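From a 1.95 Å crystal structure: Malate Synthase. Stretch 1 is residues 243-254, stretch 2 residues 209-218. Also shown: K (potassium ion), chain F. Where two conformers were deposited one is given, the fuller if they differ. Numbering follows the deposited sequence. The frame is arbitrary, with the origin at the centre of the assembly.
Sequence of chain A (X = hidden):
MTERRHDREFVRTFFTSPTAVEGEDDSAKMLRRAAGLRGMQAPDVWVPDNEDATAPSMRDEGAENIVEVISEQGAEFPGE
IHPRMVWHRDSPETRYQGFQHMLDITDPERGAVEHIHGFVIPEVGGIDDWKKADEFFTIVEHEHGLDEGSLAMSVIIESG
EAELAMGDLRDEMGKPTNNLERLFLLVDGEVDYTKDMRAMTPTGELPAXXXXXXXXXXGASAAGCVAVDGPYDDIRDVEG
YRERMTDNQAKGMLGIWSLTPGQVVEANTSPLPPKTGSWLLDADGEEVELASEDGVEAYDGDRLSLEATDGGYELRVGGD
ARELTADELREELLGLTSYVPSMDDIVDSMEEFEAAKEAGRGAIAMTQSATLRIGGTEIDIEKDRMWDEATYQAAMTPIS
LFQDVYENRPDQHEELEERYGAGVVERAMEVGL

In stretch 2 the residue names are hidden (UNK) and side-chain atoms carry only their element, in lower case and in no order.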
# COMPACT_ATOMS: atom_id res chain seq x y z
N GLU A 243 0.28 -11.99 17.63
CA GLU A 243 -0.28 -10.72 17.15
C GLU A 243 0.07 -10.48 15.64
O GLU A 243 -0.76 -9.94 14.89
CB GLU A 243 0.38 -9.57 17.94
CG GLU A 243 -0.18 -9.51 19.38
CD GLU A 243 0.51 -8.45 20.24
OE1 GLU A 243 1.55 -7.87 19.82
OE2 GLU A 243 0.03 -8.22 21.38
N ARG A 244 1.28 -10.85 15.23
CA ARG A 244 1.69 -10.73 13.81
C ARG A 244 0.81 -11.66 12.95
O ARG A 244 0.30 -11.27 11.89
CB ARG A 244 3.17 -11.08 13.65
CG ARG A 244 3.59 -11.13 12.18
CD ARG A 244 3.23 -9.72 11.53
NE ARG A 244 4.01 -9.65 10.31
CZ ARG A 244 5.12 -8.96 10.16
NH1 ARG A 244 5.59 -8.13 11.11
NH2 ARG A 244 5.76 -9.17 9.02
N MET A 245 0.59 -12.89 13.40
CA MET A 245 -0.25 -13.81 12.62
C MET A 245 -1.67 -13.31 12.46
O MET A 245 -2.24 -13.40 11.38
CB MET A 245 -0.27 -15.22 13.22
CG MET A 245 1.11 -15.87 13.00
SD MET A 245 0.98 -17.60 13.68
CE MET A 245 1.14 -17.32 15.45
N THR A 246 -2.22 -12.75 13.54
CA THR A 246 -3.55 -12.16 13.47
C THR A 246 -3.56 -10.98 12.51
O THR A 246 -4.50 -10.89 11.74
CB THR A 246 -4.01 -11.68 14.85
OG1 THR A 246 -4.11 -12.82 15.70
CG2 THR A 246 -5.34 -11.00 14.72
N ASP A 247 -2.57 -10.10 12.59
CA ASP A 247 -2.46 -9.00 11.62
C ASP A 247 -2.35 -9.51 10.15
O ASP A 247 -3.08 -9.04 9.30
CB ASP A 247 -1.23 -8.17 11.96
CG ASP A 247 -1.30 -6.78 11.36
OD1 ASP A 247 -2.07 -5.95 11.88
OD2 ASP A 247 -0.63 -6.47 10.35
N ASN A 248 -1.53 -10.52 9.88
CA ASN A 248 -1.46 -11.20 8.59
C ASN A 248 -2.76 -11.76 8.09
O ASN A 248 -3.12 -11.49 6.95
CB ASN A 248 -0.46 -12.38 8.55
CG ASN A 248 0.94 -11.94 8.82
OD1 ASN A 248 1.29 -10.72 8.74
ND2 ASN A 248 1.78 -12.91 9.14
N GLN A 249 -3.51 -12.46 8.94
CA GLN A 249 -4.74 -13.14 8.56
C GLN A 249 -5.74 -12.06 8.13
O GLN A 249 -6.60 -12.31 7.28
CB GLN A 249 -5.26 -13.99 9.76
CG GLN A 249 -4.37 -15.26 10.00
CD GLN A 249 -4.43 -15.78 11.46
OE1 GLN A 249 -5.31 -15.40 12.23
NE2 GLN A 249 -3.51 -16.65 11.83
N ALA A 250 -5.66 -10.88 8.71
CA ALA A 250 -6.61 -9.82 8.28
C ALA A 250 -6.26 -9.22 6.90
O ALA A 250 -7.09 -8.50 6.34
CB ALA A 250 -6.73 -8.71 9.30
N LYS A 251 -5.08 -9.56 6.38
CA LYS A 251 -4.64 -9.18 5.02
C LYS A 251 -4.85 -10.35 4.07
O LYS A 251 -4.59 -10.24 2.88
CB LYS A 251 -3.14 -8.82 5.01
CG LYS A 251 -2.75 -7.67 5.96
CD LYS A 251 -1.26 -7.35 5.89
CE LYS A 251 -0.91 -5.97 6.43
NZ LYS A 251 -1.79 -5.38 7.48
N GLY A 252 -5.31 -11.50 4.58
CA GLY A 252 -5.48 -12.67 3.71
C GLY A 252 -4.18 -13.47 3.55
O GLY A 252 -4.03 -14.30 2.66
N MET A 253 -3.19 -13.18 4.37
CA MET A 253 -1.94 -13.95 4.35
C MET A 253 -1.99 -14.97 5.50
O MET A 253 -1.76 -14.63 6.66
CB MET A 253 -0.76 -12.99 4.50
CG MET A 253 0.63 -13.63 4.52
SD MET A 253 1.88 -12.26 4.52
CE MET A 253 1.99 -12.28 2.73
N LEU A 254 -2.38 -16.19 5.20
CA LEU A 254 -2.83 -17.09 6.29
C LEU A 254 -1.70 -18.01 6.71
O LEU A 254 -1.87 -18.81 7.64
CB LEU A 254 -4.04 -17.91 5.84
CG LEU A 254 -5.26 -17.14 5.34
CD1 LEU A 254 -6.46 -18.03 4.93
CD2 LEU A 254 -5.75 -16.01 6.28
N UNK A 209 6.40 -3.71 7.45
CA UNK A 209 6.06 -3.74 5.99
C UNK A 209 4.64 -4.21 5.69
O UNK A 209 4.43 -5.16 4.93
c UNK A 209 8.47 -4.33 5.41
c UNK A 209 9.48 -5.03 6.00
n UNK A 209 10.65 -4.38 5.78
c UNK A 209 9.42 -1.20 3.47
c UNK A 209 7.03 -4.71 5.30
c UNK A 209 8.53 -2.16 3.98
c UNK A 209 11.32 -2.25 4.56
c UNK A 209 10.80 -1.24 3.79
c UNK A 209 10.43 -3.25 5.02
c UNK A 209 9.05 -3.19 4.78
N UNK A 210 3.64 -3.49 6.21
CA UNK A 210 2.26 -3.92 5.92
C UNK A 210 1.95 -3.96 4.44
O UNK A 210 1.23 -4.85 3.99
c UNK A 210 3.73 -2.20 6.94
c UNK A 210 2.28 -1.70 6.95
c UNK A 210 1.36 -2.84 6.57
N UNK A 211 2.45 -2.99 3.68
CA UNK A 211 2.16 -2.96 2.23
C UNK A 211 2.75 -4.12 1.46
O UNK A 211 2.11 -4.64 0.54
c UNK A 211 2.61 -1.67 1.52
c UNK A 211 2.76 0.13 3.36
o UNK A 211 2.34 1.20 3.87
o UNK A 211 3.73 -0.53 3.86
c UNK A 211 2.00 -0.40 2.14
N UNK A 212 3.95 -4.55 1.86
CA UNK A 212 4.52 -5.73 1.22
C UNK A 212 3.59 -6.93 1.38
O UNK A 212 3.38 -7.66 0.44
c UNK A 212 6.51 -7.37 1.28
c UNK A 212 7.74 -7.79 2.10
c UNK A 212 6.71 -7.54 -0.25
c UNK A 212 5.91 -6.06 1.75
N UNK A 213 3.07 -7.12 2.59
CA UNK A 213 2.24 -8.26 2.91
C UNK A 213 0.90 -8.14 2.21
O UNK A 213 0.46 -9.12 1.61
n UNK A 213 3.11 -7.68 7.39
c UNK A 213 2.08 -8.33 4.45
n UNK A 213 1.22 -7.88 8.78
c UNK A 213 2.27 -7.21 8.30
c UNK A 213 3.04 -8.96 6.69
n UNK A 213 2.58 -6.03 8.81
c UNK A 213 3.37 -8.74 5.19
N UNK A 214 0.35 -6.92 2.17
CA UNK A 214 -0.82 -6.65 1.35
C UNK A 214 -0.61 -7.05 -0.12
O UNK A 214 -1.42 -7.79 -0.70
c UNK A 214 -2.50 -4.55 -0.82
c UNK A 214 -1.31 -5.20 1.40
n UNK A 214 -3.83 -4.46 -1.18
c UNK A 214 -4.57 -4.77 -0.14
n UNK A 214 -3.78 -5.13 0.86
c UNK A 214 -2.46 -4.94 0.48
N UNK A 215 0.46 -6.55 -0.72
CA UNK A 215 0.77 -6.87 -2.13
C UNK A 215 1.08 -8.33 -2.44
O UNK A 215 0.71 -8.78 -3.53
n UNK A 215 2.57 -3.66 -2.40
o UNK A 215 0.36 -4.10 -2.35
c UNK A 215 1.93 -5.98 -2.59
c UNK A 215 1.55 -4.48 -2.52
N UNK A 216 1.65 -9.06 -1.47
CA UNK A 216 1.98 -10.48 -1.69
C UNK A 216 0.68 -11.28 -1.55
O UNK A 216 0.35 -12.11 -2.36
c UNK A 216 2.94 -10.93 -0.62
o UNK A 216 4.08 -10.05 -0.76
c UNK A 216 3.32 -12.46 -0.88
N UNK A 217 -0.16 -10.88 -0.59
CA UNK A 217 -1.50 -11.48 -0.53
C UNK A 217 -2.38 -11.25 -1.76
O UNK A 217 -2.98 -12.20 -2.29
o UNK A 217 -3.56 -11.53 0.70
c UNK A 217 -2.19 -11.05 0.78
N UNK A 218 -2.43 -10.01 -2.29
CA UNK A 218 -3.07 -9.66 -3.54
C UNK A 218 -2.51 -10.41 -4.71
O UNK A 218 -3.25 -11.00 -5.52
c UNK A 218 -3.09 -6.17 -5.08
c UNK A 218 -1.08 -4.74 -5.34
c UNK A 218 -2.91 -8.12 -3.76
n UNK A 218 -1.78 -3.64 -5.14
n UNK A 218 -1.67 -5.93 -5.33
n UNK A 218 0.19 -4.68 -5.73
c UNK A 218 -3.36 -7.66 -5.13
K K F . -4.52 -13.89 -0.22
O HOH W 1 1.61 -4.38 10.86

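Position 209 carries one carbon followed by fused five- and six-membered rings that hold eight carbons and one nitrogen, an indole, so the residue is tryptophan. W209 sits at the N-cap of the helix that follows, and the end of its side chain leads away from stretch 1. At position 210 three carbons close a ring onto the backbone nitrogen, which identifies proline. P210 opens the helix, and its CB lies 3.9 Å from K251 CE, while its carbonyl O is 3.4 Å from the same CE.

Position 211 has three carbons, the third bearing two oxygens. This is glutamate rather than aspartate, which would have one carbon fewer; E211 points away from stretch 1. Position 212 has four carbons forked at the second, hence leucine, and L212 makes no contact across the interface.

Position 213 shows three carbons, a nitrogen, and then a carbon carrying two more nitrogens. One terminal nitrogen lies 2.8 Å from N248 OD1 and 2.8 Å from D247 OD2, as suits a guanidinium, and the residue is arginine. R213 NH1 donates a hydrogen bond to each of these oxygens, the one to D247 forming part of a salt bridge. Both acceptors lie near the plane of the group, leaving its faces free for packing: K251 CE covers one, and the guanidinium of R244 stacks on the other with centres 3.8 Å apart and planes at 25°.

Position 214 has one carbon and a five-membered ring of three carbons and two nitrogens, an imidazole, so it is histidine. The ring of H214 stays clear of stretch 1, although its backbone N is 4.1 Å from K251 CD. At position 215 the second of two carbons carries one oxygen and one nitrogen, the amide of asparagine, and N215 points away. Position 216 has one carbon bearing an oxygen and a carbon, which is threonine; T216 CB packs 3.7 Å from M253 CE.

Position 217 has one carbon and one oxygen, the latter 2.7 Å from K251 O, and is therefore serine. S217 OG donates a hydrogen bond to that carbonyl and also binds the potassium ion at 2.7 Å. Position 218 repeats the pattern of three carbons, a nitrogen and a carbon with two nitrogens; it is arginine, and the end of R218 leads away from stretch 1.

The contact is thus anchored at two places. At the first, R213 ties its helix to D247 and N248, and a water accepts from R213 NH2 at 2.8 Å and donates to D247 OD2 at 3.1 Å. The carboxylate also pairs with K251, NZ to OD2 3.3 Å, helping to offset the positive charges gathered here. At the second, G252, with positive phi, is the first residue to leave helical backbone angles, in a Schellman motif, and G252 O joins S217 OG on the potassium, at 2.9 Å from the ion. Between these polar anchors, the M253 side chain reaches across to the helix, its SD lying 3.9 Å from R213 CG.

Stretch 2 209-218: WPELRHNTSR
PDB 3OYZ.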